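Local coordinates for protein diaminopimelate decarboxylase (Psychromonas ingrahamii, PDB 4XG1) that probably catalyses the pyridoxal phosphate-dependent decarboxylation of meso-2,6-diaminopimelate to L-lysine in lysine biosynthesis, at residues G27-I32 with M308-R313; N65-N70 with F401-R406; I149-N154 with D181-A186; I220-L225 with I230-L235. One frame throughout, in Å; residues are numbered along the deposited sequence.

Contact 1 (G27-I32 with M308-R313). With LLP ((2S)-2-amino-6-[[3-hydroxy-2-methyl-5-(phosphonooxymethyl)pyridin-4-yl]methylideneamino]hexanoic acid), chain T.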
# COMPACT_ATOMS: atom_id res chain seq x y z
N GLY B 27 20.03 -3.02 -11.02
CA GLY B 27 19.88 -1.78 -10.27
C GLY B 27 19.03 -1.95 -9.01
O GLY B 27 18.37 -2.97 -8.79
N THR B 28 18.96 -0.90 -8.20
CA THR B 28 18.12 -0.86 -7.04
C THR B 28 16.98 0.13 -7.25
O THR B 28 17.13 1.06 -8.05
CB THR B 28 18.94 -0.42 -5.81
OG1 THR B 28 19.62 0.81 -6.11
CG2 THR B 28 19.94 -1.47 -5.49
N PRO B 29 15.87 0.01 -6.52
CA PRO B 29 15.67 -1.04 -5.53
C PRO B 29 15.32 -2.34 -6.15
O PRO B 29 14.82 -2.38 -7.30
CB PRO B 29 14.45 -0.56 -4.74
CG PRO B 29 13.79 0.40 -5.65
CD PRO B 29 14.90 1.09 -6.36
N ALA B 30 15.61 -3.41 -5.42
CA ALA B 30 15.39 -4.74 -5.96
C ALA B 30 15.08 -5.73 -4.87
O ALA B 30 15.76 -5.78 -3.85
CB ALA B 30 16.60 -5.20 -6.73
N TYR B 31 14.03 -6.50 -5.07
CA TYR B 31 13.74 -7.62 -4.18
C TYR B 31 14.51 -8.80 -4.69
O TYR B 31 14.52 -9.05 -5.91
CB TYR B 31 12.25 -7.96 -4.20
CG TYR B 31 11.43 -7.12 -3.23
CD1 TYR B 31 11.39 -7.44 -1.87
CD2 TYR B 31 10.64 -6.06 -3.69
CE1 TYR B 31 10.65 -6.71 -0.99
CE2 TYR B 31 9.87 -5.34 -2.80
CZ TYR B 31 9.88 -5.65 -1.47
OH TYR B 31 9.09 -4.95 -0.55
N ILE B 32 15.11 -9.55 -3.77
CA ILE B 32 15.85 -10.74 -4.14
C ILE B 32 15.41 -11.92 -3.32
O ILE B 32 15.36 -11.83 -2.09
CB ILE B 32 17.36 -10.52 -3.92
CG1 ILE B 32 17.86 -9.43 -4.87
CG2 ILE B 32 18.14 -11.80 -4.23
CD1 ILE B 32 19.29 -9.02 -4.65
N MET B 308 8.50 3.54 1.25
CA MET B 308 7.30 2.91 1.73
C MET B 308 6.45 2.33 0.61
O MET B 308 5.68 1.40 0.85
CB MET B 308 6.48 3.87 2.61
CG MET B 308 5.84 4.98 1.81
SD MET B 308 5.02 6.22 2.83
CE MET B 308 3.49 5.36 3.06
N ASN B 309 6.57 2.85 -0.60
CA ASN B 309 5.87 2.21 -1.73
C ASN B 309 6.50 0.89 -2.15
O ASN B 309 5.84 0.07 -2.78
CB ASN B 309 5.81 3.09 -2.95
CG ASN B 309 7.14 3.16 -3.65
OD1 ASN B 309 8.13 3.65 -3.06
ND2 ASN B 309 7.21 2.64 -4.87
N ASP B 310 7.77 0.68 -1.81
CA ASP B 310 8.42 -0.61 -2.06
C ASP B 310 8.17 -1.57 -0.90
O ASP B 310 7.92 -2.76 -1.11
CB ASP B 310 9.88 -0.36 -2.22
CG ASP B 310 10.19 0.57 -3.35
OD1 ASP B 310 9.95 0.19 -4.53
OD2 ASP B 310 10.81 1.62 -3.08
N LEU B 311 8.22 -1.02 0.33
CA LEU B 311 8.05 -1.80 1.54
C LEU B 311 7.34 -1.00 2.56
O LEU B 311 7.89 -0.05 3.15
CB LEU B 311 9.41 -2.22 2.12
CG LEU B 311 9.39 -2.99 3.44
CD1 LEU B 311 8.86 -4.40 3.25
CD2 LEU B 311 10.79 -3.09 4.00
N ILE B 312 6.10 -1.39 2.85
CA ILE B 312 5.26 -0.55 3.72
C ILE B 312 5.25 -0.97 5.19
O ILE B 312 4.70 -0.27 6.04
CB ILE B 312 3.84 -0.45 3.16
CG1 ILE B 312 3.14 0.82 3.70
CG2 ILE B 312 3.04 -1.68 3.54
CD1 ILE B 312 1.90 1.21 2.97
N ARG B 313 5.85 -2.10 5.49
CA ARG B 313 5.65 -2.73 6.81
C ARG B 313 6.11 -1.81 7.94
O ARG B 313 5.40 -1.64 8.92
CB ARG B 313 6.29 -4.11 6.91
CG ARG B 313 5.98 -5.03 5.74
CD ARG B 313 6.14 -6.52 6.06
NE ARG B 313 5.36 -6.88 7.25
CZ ARG B 313 5.85 -7.07 8.48
NH1 ARG B 313 7.15 -6.94 8.73
NH2 ARG B 313 5.02 -7.40 9.46
N1 LLP T . -4.97 -17.61 6.01
C2 LLP T . -5.78 -16.56 6.16
C2' LLP T . -7.27 -16.77 6.10
C3 LLP T . -5.17 -15.23 6.35
O3 LLP T . -5.95 -14.14 6.53
C4 LLP T . -3.71 -15.11 6.39
C4' LLP T . -3.00 -13.81 6.61
C5 LLP T . -2.92 -16.34 6.22
C6 LLP T . -3.61 -17.53 6.02
C5' LLP T . -1.42 -16.35 6.22
OP4 LLP T . -0.88 -15.89 7.40
P LLP T . 0.70 -15.87 7.71
OP1 LLP T . 1.30 -15.24 6.46
OP2 LLP T . 0.89 -15.15 9.06
OP3 LLP T . 1.13 -17.31 8.04
N LLP T . 0.24 -7.46 5.97
CA LLP T . 0.55 -8.09 7.32
CB LLP T . 0.25 -9.59 7.31
CG LLP T . -1.10 -10.01 7.85
CD LLP T . -1.81 -10.97 6.93
CE LLP T . -3.07 -11.54 7.62
NZ LLP T . -3.79 -12.64 6.96
C LLP T . 2.03 -7.94 7.59
O LLP T . 2.79 -7.48 6.76
OXT LLP T . 2.54 -8.29 8.64
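Pro29 and Asp310 mark the closest approach of the two backbones, 8.0 Å between their CA atoms, where the start of strand 30-34 in the mixed beta-sheet domain passes the loop after strand 300-304. A cis peptide bond precedes Pro29, and a short run of helical backbone without regular bonds brings Asp310 up to it. The Pro29 ring crosses the Asp310 side chain at about a right angle, CG lying 4.0 Å from OD1; the carboxylate itself is held by Ala307 N and Arg387. Tyr31, with CG beside its own backbone N (chi1 -85°), reaches over to this loop. Its OH gives a short hydrogen bond of 2.5 Å to Asp310 O, which lies in the ring plane although the hydroxyl sits above the carbonyl plane. Leu311 CB and CD1 both pack against the same hydroxyl, each at 3.8 Å. Farther along, Arg313 meets the bound pyridoxal-lysine adduct, which is also hydrogen-bonded to Glu349 of the second subunit. With an alanine here the guanidinium would be gone, and the ligand carboxylate would probably lose this paired, charged grip. Arg313 grips edge-on: NE is 2.7 Å from ligand O, NH2 2.8 Å from OXT.

Contact 2 (N65-N70 with F401-R406)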
# COMPACT_ATOMS: atom_id res chain seq x y z
N ASN B 65 4.11 -13.69 -6.53
CA ASN B 65 4.86 -13.73 -7.76
C ASN B 65 4.73 -15.09 -8.47
O ASN B 65 4.79 -16.12 -7.82
CB ASN B 65 6.31 -13.46 -7.47
CG ASN B 65 7.16 -13.51 -8.72
OD1 ASN B 65 7.66 -14.57 -9.10
ND2 ASN B 65 7.29 -12.39 -9.39
N LEU B 66 4.58 -15.07 -9.80
CA LEU B 66 4.34 -16.29 -10.56
C LEU B 66 5.46 -17.37 -10.38
O LEU B 66 5.16 -18.53 -10.29
CB LEU B 66 4.19 -15.99 -12.03
CG LEU B 66 3.03 -15.14 -12.47
CD1 LEU B 66 2.97 -15.12 -13.99
CD2 LEU B 66 1.74 -15.62 -11.93
N ALA B 67 6.70 -16.96 -10.34
CA ALA B 67 7.79 -17.88 -10.20
C ALA B 67 7.72 -18.50 -8.84
O ALA B 67 7.97 -19.67 -8.70
CB ALA B 67 9.14 -17.18 -10.38
N VAL B 68 7.40 -17.70 -7.84
CA VAL B 68 7.30 -18.19 -6.49
C VAL B 68 6.19 -19.20 -6.40
O VAL B 68 6.33 -20.24 -5.77
CB VAL B 68 7.04 -17.04 -5.52
CG1 VAL B 68 6.66 -17.55 -4.13
CG2 VAL B 68 8.29 -16.18 -5.42
N LEU B 69 5.07 -18.90 -6.99
CA LEU B 69 3.94 -19.78 -6.91
C LEU B 69 4.32 -21.07 -7.59
O LEU B 69 3.91 -22.15 -7.18
CB LEU B 69 2.72 -19.17 -7.60
CG LEU B 69 2.13 -17.99 -6.85
CD1 LEU B 69 0.83 -17.53 -7.49
CD2 LEU B 69 1.92 -18.31 -5.36
N ASN B 70 5.06 -20.93 -8.68
CA ASN B 70 5.41 -22.06 -9.49
C ASN B 70 6.31 -22.99 -8.74
O ASN B 70 6.14 -24.19 -8.83
CB ASN B 70 6.10 -21.59 -10.77
CG ASN B 70 6.53 -22.75 -11.65
OD1 ASN B 70 7.71 -23.06 -11.68
ND2 ASN B 70 5.58 -23.40 -12.32
N PHE B 401 17.41 -15.17 -11.95
CA PHE B 401 16.39 -14.90 -12.93
C PHE B 401 15.47 -13.75 -12.52
O PHE B 401 15.11 -13.56 -11.33
CB PHE B 401 15.67 -16.18 -13.26
CG PHE B 401 14.86 -16.12 -14.51
CD1 PHE B 401 15.45 -16.40 -15.74
CD2 PHE B 401 13.49 -15.81 -14.49
CE1 PHE B 401 14.68 -16.37 -16.91
CE2 PHE B 401 12.73 -15.79 -15.65
CZ PHE B 401 13.33 -16.06 -16.85
N ILE B 402 15.20 -12.86 -13.47
CA ILE B 402 14.30 -11.74 -13.23
C ILE B 402 12.92 -12.31 -13.30
O ILE B 402 12.47 -12.68 -14.39
CB ILE B 402 14.46 -10.63 -14.27
CG1 ILE B 402 15.83 -9.95 -14.10
CG2 ILE B 402 13.38 -9.59 -14.06
CD1 ILE B 402 16.19 -8.94 -15.17
N VAL B 403 12.24 -12.36 -12.15
CA VAL B 403 10.89 -12.92 -12.08
C VAL B 403 9.82 -11.83 -12.02
O VAL B 403 8.63 -12.10 -12.15
CB VAL B 403 10.74 -13.89 -10.89
CG1 VAL B 403 11.58 -15.14 -11.14
CG2 VAL B 403 11.14 -13.25 -9.56
N ARG B 404 10.22 -10.60 -11.82
CA ARG B 404 9.36 -9.47 -12.15
C ARG B 404 10.16 -8.26 -12.58
O ARG B 404 10.98 -7.73 -11.83
CB ARG B 404 8.45 -9.10 -11.00
CG ARG B 404 7.62 -7.88 -11.30
CD ARG B 404 6.31 -7.78 -10.52
NE ARG B 404 5.66 -6.52 -10.88
CZ ARG B 404 4.39 -6.36 -11.26
NH1 ARG B 404 3.54 -7.34 -11.31
NH2 ARG B 404 3.97 -5.17 -11.54
N GLU B 405 9.95 -7.84 -13.81
CA GLU B 405 10.66 -6.72 -14.36
C GLU B 405 10.28 -5.44 -13.63
O GLU B 405 9.07 -5.21 -13.31
CB GLU B 405 10.36 -6.57 -15.82
CG GLU B 405 10.92 -7.68 -16.69
CD GLU B 405 10.09 -7.86 -17.98
OE1 GLU B 405 9.31 -6.93 -18.38
OE2 GLU B 405 10.17 -8.94 -18.60
N ARG B 406 11.29 -4.60 -13.40
CA ARG B 406 11.04 -3.25 -12.94
C ARG B 406 9.96 -2.61 -13.86
O ARG B 406 10.03 -2.72 -15.09
CB ARG B 406 12.34 -2.44 -12.99
CG ARG B 406 12.21 -1.11 -12.30
CD ARG B 406 13.47 -0.31 -12.26
NE ARG B 406 14.56 -1.15 -11.79
CZ ARG B 406 14.79 -1.43 -10.51
NH1 ARG B 406 14.02 -0.95 -9.54
NH2 ARG B 406 15.83 -2.16 -10.22
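The side chains of Asn65 and Val403 cross at about a right angle, the amide of Asn65 lying across the valine with its ND2 and OD1 serving different partners. Its ND2 reaches Val403 O at 3.1 Å in a nearly straight bond (169°). The acceptor lies almost in the plane of the Asn65 amide, yet the donor stands well above the Val403 carbonyl plane. CG of Asn65 is set opposite its backbone N (chi1 179°), which also turns OD1 back over the first turn of helix 66-74. Asn65 is the N-cap of that helix, its OD1 accepting from Ala67 N at 2.9 Å and, weakly, from Val68 N at 3.4 Å. One amide thus caps a helix of the parallel-stranded barrel and ties it to strand 399-404 of the mixed sheet, where Val403 and Arg404 form a classic beta bulge opposite Glu392. Beside the polar link, Val403 CB lies 3.6 Å from Asn65 OD1, and Val403 CG1 presses closely on Ala67 CB at 3.3 Å. Arg404 brings CB to 3.8 Å from Asn65 ND2 before its extended chain leads off to a salt bridge with Glu416 of the second subunit. That same glutamate, through its other oxygen, accepts from Leu66 N.

Contact 3 (I149-N154 with D181-A186)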
# COMPACT_ATOMS: atom_id res chain seq x y z
N ILE B 149 -16.65 -23.52 7.21
CA ILE B 149 -16.96 -22.29 7.87
C ILE B 149 -15.73 -21.90 8.61
O ILE B 149 -15.10 -22.73 9.25
CB ILE B 149 -18.10 -22.43 8.86
CG1 ILE B 149 -19.32 -23.14 8.22
CG2 ILE B 149 -18.52 -21.05 9.41
CD1 ILE B 149 -20.10 -22.27 7.27
N ARG B 150 -15.36 -20.63 8.48
CA ARG B 150 -14.30 -20.07 9.31
C ARG B 150 -14.88 -19.77 10.71
O ARG B 150 -15.80 -18.93 10.86
CB ARG B 150 -13.73 -18.79 8.70
CG ARG B 150 -12.50 -18.29 9.45
CD ARG B 150 -11.99 -16.98 8.86
NE ARG B 150 -10.87 -16.48 9.62
CZ ARG B 150 -10.12 -15.45 9.27
NH1 ARG B 150 -10.34 -14.82 8.14
NH2 ARG B 150 -9.14 -15.07 10.06
N ILE B 151 -14.33 -20.45 11.69
CA ILE B 151 -14.81 -20.43 13.02
C ILE B 151 -13.82 -19.72 13.91
O ILE B 151 -12.61 -19.84 13.74
CB ILE B 151 -14.96 -21.87 13.57
CG1 ILE B 151 -16.02 -22.61 12.79
CG2 ILE B 151 -15.30 -21.87 15.06
CD1 ILE B 151 -17.35 -21.91 12.77
N ASN B 152 -14.37 -18.93 14.81
CA ASN B 152 -13.61 -18.26 15.82
C ASN B 152 -13.79 -19.00 17.12
O ASN B 152 -14.77 -18.79 17.85
CB ASN B 152 -14.07 -16.80 15.95
CG ASN B 152 -14.03 -16.05 14.63
OD1 ASN B 152 -13.36 -16.46 13.71
ND2 ASN B 152 -14.77 -14.95 14.55
N PRO B 153 -12.79 -19.83 17.46
CA PRO B 153 -12.85 -20.44 18.77
C PRO B 153 -12.79 -19.47 19.93
O PRO B 153 -12.30 -18.35 19.82
CB PRO B 153 -11.65 -21.36 18.79
CG PRO B 153 -10.83 -21.06 17.57
CD PRO B 153 -11.44 -19.89 16.87
N ASN B 154 -13.19 -19.98 21.07
CA ASN B 154 -13.30 -19.24 22.28
C ASN B 154 -11.98 -19.54 22.93
O ASN B 154 -11.89 -20.35 23.86
CB ASN B 154 -14.46 -19.77 23.13
CG ASN B 154 -14.47 -21.31 23.23
OD1 ASN B 154 -14.05 -21.84 24.25
ND2 ASN B 154 -14.95 -22.04 22.19
N ASP B 181 -25.42 -23.64 14.46
CA ASP B 181 -26.53 -23.00 13.82
C ASP B 181 -26.25 -22.73 12.35
O ASP B 181 -27.13 -22.90 11.52
CB ASP B 181 -26.91 -21.73 14.56
CG ASP B 181 -27.29 -22.00 16.00
OD1 ASP B 181 -26.43 -22.51 16.75
OD2 ASP B 181 -28.45 -21.71 16.35
N VAL B 182 -25.04 -22.27 12.02
CA VAL B 182 -24.78 -21.89 10.64
C VAL B 182 -24.40 -23.14 9.85
O VAL B 182 -24.70 -23.24 8.67
CB VAL B 182 -23.74 -20.74 10.45
CG1 VAL B 182 -24.16 -19.46 11.15
CG2 VAL B 182 -22.36 -21.16 10.90
N TYR B 183 -23.70 -24.06 10.50
CA TYR B 183 -23.39 -25.31 9.86
C TYR B 183 -24.67 -25.99 9.46
O TYR B 183 -24.73 -26.70 8.46
CB TYR B 183 -22.56 -26.20 10.75
CG TYR B 183 -21.12 -26.16 10.35
CD1 TYR B 183 -20.68 -26.86 9.25
CD2 TYR B 183 -20.19 -25.38 11.06
CE1 TYR B 183 -19.33 -26.83 8.88
CE2 TYR B 183 -18.85 -25.34 10.68
CZ TYR B 183 -18.43 -26.06 9.59
OH TYR B 183 -17.11 -26.06 9.22
N LYS B 184 -25.71 -25.76 10.26
CA LYS B 184 -27.01 -26.31 9.99
C LYS B 184 -27.54 -25.72 8.73
O LYS B 184 -27.93 -26.43 7.82
CB LYS B 184 -27.97 -26.02 11.15
CG LYS B 184 -29.41 -26.53 10.94
CD LYS B 184 -30.06 -26.89 12.28
CE LYS B 184 -31.39 -27.68 12.14
NZ LYS B 184 -31.99 -27.72 10.76
N ILE B 185 -27.60 -24.40 8.70
CA ILE B 185 -28.10 -23.66 7.54
C ILE B 185 -27.42 -24.12 6.28
O ILE B 185 -28.06 -24.28 5.24
CB ILE B 185 -27.85 -22.15 7.70
CG1 ILE B 185 -28.77 -21.58 8.79
CG2 ILE B 185 -28.10 -21.42 6.39
CD1 ILE B 185 -28.44 -20.17 9.24
N ALA B 186 -26.12 -24.36 6.37
CA ALA B 186 -25.36 -24.85 5.24
C ALA B 186 -25.88 -26.21 4.80
O ALA B 186 -26.08 -26.45 3.61
CB ALA B 186 -23.89 -24.95 5.59
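Ile149 and Tyr183 meet because each first torsion turns a branch into the gap between strand and helix: Ile149 CG1 stands opposite its carbonyl carbon, while Tyr183 has a chi1 of -101°, away from the usual staggered values. The two side chains run past one another in opposite directions, and Ile149 CG1 comes to lie over one face of the phenol, 3.5 Å from the centroid and 20° off the ring normal, a CH-pi contact. It is offset toward the rim, with CE2 of Tyr183 at 3.3 Å from CG1. Ile151 CD1 meets the edge of the same ring, 4.3 Å from CE2, and Val182 CG2 touches Ile149 CG2 at 4.1 Å. Segments 149-152 and 181-186 are antiparallel at 174°, their axes 10.3 Å apart, as expected of a TIM-barrel strand and the helix that packs outside it. The Tyr183 hydroxyl lies by Gly196 O of strand 192-198 and Ile149 N, but its position is less sure, so both hydrogen bonds are tentative. A leucine in place of Tyr183 would lack the flat ring and would probably leave Ile149 CG1 without the face it packs on. The contact is thus mainly apolar, with the Tyr183 ring packed by Ile149 over a face and by Ile151 at an edge.

Contact 4 (I220-L225 with I230-L235)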
# COMPACT_ATOMS: atom_id res chain seq x y z
N ILE B 220 -13.59 -30.63 19.39
CA ILE B 220 -14.84 -30.66 20.14
C ILE B 220 -15.99 -30.34 19.22
O ILE B 220 -17.01 -31.05 19.22
CB ILE B 220 -14.80 -29.66 21.32
CG1 ILE B 220 -13.92 -30.19 22.43
CG2 ILE B 220 -16.20 -29.37 21.86
CD1 ILE B 220 -13.44 -29.11 23.38
N LEU B 221 -15.86 -29.25 18.46
CA LEU B 221 -16.95 -28.84 17.56
C LEU B 221 -17.21 -29.87 16.47
O LEU B 221 -18.35 -30.05 16.04
CB LEU B 221 -16.63 -27.48 16.89
CG LEU B 221 -17.52 -27.08 15.70
CD1 LEU B 221 -18.96 -26.91 16.13
CD2 LEU B 221 -17.04 -25.79 15.04
N ILE B 222 -16.14 -30.48 15.96
CA ILE B 222 -16.29 -31.46 14.90
C ILE B 222 -17.14 -32.62 15.40
O ILE B 222 -18.14 -33.00 14.76
CB ILE B 222 -14.94 -31.98 14.44
CG1 ILE B 222 -14.31 -30.96 13.49
CG2 ILE B 222 -15.12 -33.34 13.76
CD1 ILE B 222 -12.84 -31.18 13.25
N ASP B 223 -16.76 -33.11 16.58
CA ASP B 223 -17.49 -34.18 17.25
C ASP B 223 -18.96 -33.82 17.46
O ASP B 223 -19.84 -34.58 17.08
CB ASP B 223 -16.80 -34.53 18.56
CG ASP B 223 -15.42 -35.15 18.32
OD1 ASP B 223 -15.12 -35.51 17.16
OD2 ASP B 223 -14.64 -35.27 19.28
N LEU B 224 -19.22 -32.63 17.99
CA LEU B 224 -20.61 -32.19 18.12
C LEU B 224 -21.33 -32.22 16.79
O LEU B 224 -22.54 -32.42 16.76
CB LEU B 224 -20.69 -30.81 18.77
CG LEU B 224 -20.29 -30.88 20.25
CD1 LEU B 224 -20.06 -29.48 20.80
CD2 LEU B 224 -21.34 -31.61 21.09
N LEU B 225 -20.60 -31.99 15.71
CA LEU B 225 -21.20 -31.99 14.36
C LEU B 225 -21.43 -33.42 13.86
O LEU B 225 -22.43 -33.68 13.20
CB LEU B 225 -20.36 -31.22 13.33
CG LEU B 225 -20.30 -29.70 13.42
CD1 LEU B 225 -19.05 -29.19 12.71
CD2 LEU B 225 -21.55 -29.04 12.86
N ILE B 230 -23.53 -34.38 10.68
CA ILE B 230 -22.77 -33.64 9.70
C ILE B 230 -21.37 -34.17 9.72
O ILE B 230 -20.79 -34.33 10.73
CB ILE B 230 -22.78 -32.17 9.99
CG1 ILE B 230 -24.21 -31.71 10.09
CG2 ILE B 230 -22.05 -31.43 8.91
CD1 ILE B 230 -24.45 -30.25 9.90
N THR B 231 -20.86 -34.46 8.55
CA THR B 231 -19.58 -35.11 8.38
C THR B 231 -18.54 -34.13 7.97
O THR B 231 -18.82 -33.27 7.18
CB THR B 231 -19.70 -36.11 7.25
OG1 THR B 231 -20.69 -37.09 7.59
CG2 THR B 231 -18.38 -36.77 7.02
N ILE B 232 -17.34 -34.28 8.48
CA ILE B 232 -16.30 -33.31 8.25
C ILE B 232 -15.03 -33.92 7.70
O ILE B 232 -14.33 -34.59 8.37
CB ILE B 232 -16.01 -32.49 9.52
CG1 ILE B 232 -17.18 -31.61 9.85
CG2 ILE B 232 -14.77 -31.62 9.36
CD1 ILE B 232 -17.54 -30.68 8.75
N SER B 233 -14.71 -33.64 6.45
CA SER B 233 -13.62 -34.33 5.74
C SER B 233 -12.24 -33.75 6.04
O SER B 233 -11.22 -34.47 5.99
CB SER B 233 -13.85 -34.29 4.23
OG SER B 233 -15.24 -34.39 3.95
N HIS B 234 -12.20 -32.44 6.32
CA HIS B 234 -10.92 -31.77 6.66
C HIS B 234 -11.07 -30.62 7.66
O HIS B 234 -12.15 -30.04 7.82
CB HIS B 234 -10.20 -31.26 5.39
CG HIS B 234 -10.94 -30.17 4.68
ND1 HIS B 234 -10.86 -28.84 5.06
CD2 HIS B 234 -11.78 -30.20 3.61
CE1 HIS B 234 -11.64 -28.11 4.28
NE2 HIS B 234 -12.19 -28.91 3.38
N LEU B 235 -9.96 -30.34 8.31
CA LEU B 235 -9.84 -29.25 9.25
C LEU B 235 -8.69 -28.35 8.83
O LEU B 235 -7.53 -28.79 8.75
CB LEU B 235 -9.52 -29.79 10.64
CG LEU B 235 -9.27 -28.73 11.72
CD1 LEU B 235 -10.54 -27.97 12.04
CD2 LEU B 235 -8.70 -29.41 12.94
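Leu225 and Ile230 are joined by the one hydrogen bond between these segments, a backbone link from Ile230 N to Leu225 O of 2.8 Å and 161°, with the donor tilted 30° from the carbonyl plane. It spans the short turn at the end of helix 209-227 and draws the returning chain against the last turns of that helix. Ile230 O also lies near Leu225 O, but two acceptors make no bond.

The contacts between side chains are aliphatic. At the turn, CB of Leu225 faces CB of Ile230 at 4.2 Å. Leu225 CD1 meets Ile232 CG1 at 4.2 Å as the two side chains cross obliquely. One turn earlier, Ile222 uses two branch positions: its CG1 lies 4.2 Å from Ile232 CG2, and its CD1 meets Leu235 CD1 at 4.1 Å, the two side chains running at a slant to each other. Leu235 reaches that far with CG opposite its backbone N (chi1 176°). Ile232 thus sits between the two helix residues, touching both.

The contact closes the helix-to-strand half of the beta-alpha-beta unit formed by strand 192-198, helix 209-227 and strand 234-236. Ile230 and Ile232 also pack on Ile194 of strand 192-198, Leu235 lies against Leu271 of strand 270-273, and Leu225 reaches Leu180 of helix 179-188.

In the fold
The contacts fall into two groups on opposite sides of the chain's centre. Contacts 3 and 4, in series along the chain and with centres about 11 Å apart, both belong to the parallel-stranded TIM barrel and touch where Tyr183 CB meets Leu225 CD2 at 3.7 Å. Contacts 1 and 2, centres about 15 Å apart, share the mixed sheet; their segments alternate along the chain, and the probable hydrogen bond from Arg406 NH1 to Pro29 O links them at 2.8 Å. Both also reach the second subunit. Contacts 3 and 4 are nested within the long loops closed by contacts 1 and 2, their centres about 38 to 44 Å from those two; contact 2 joins a barrel helix, 66-74, to the mixed sheet.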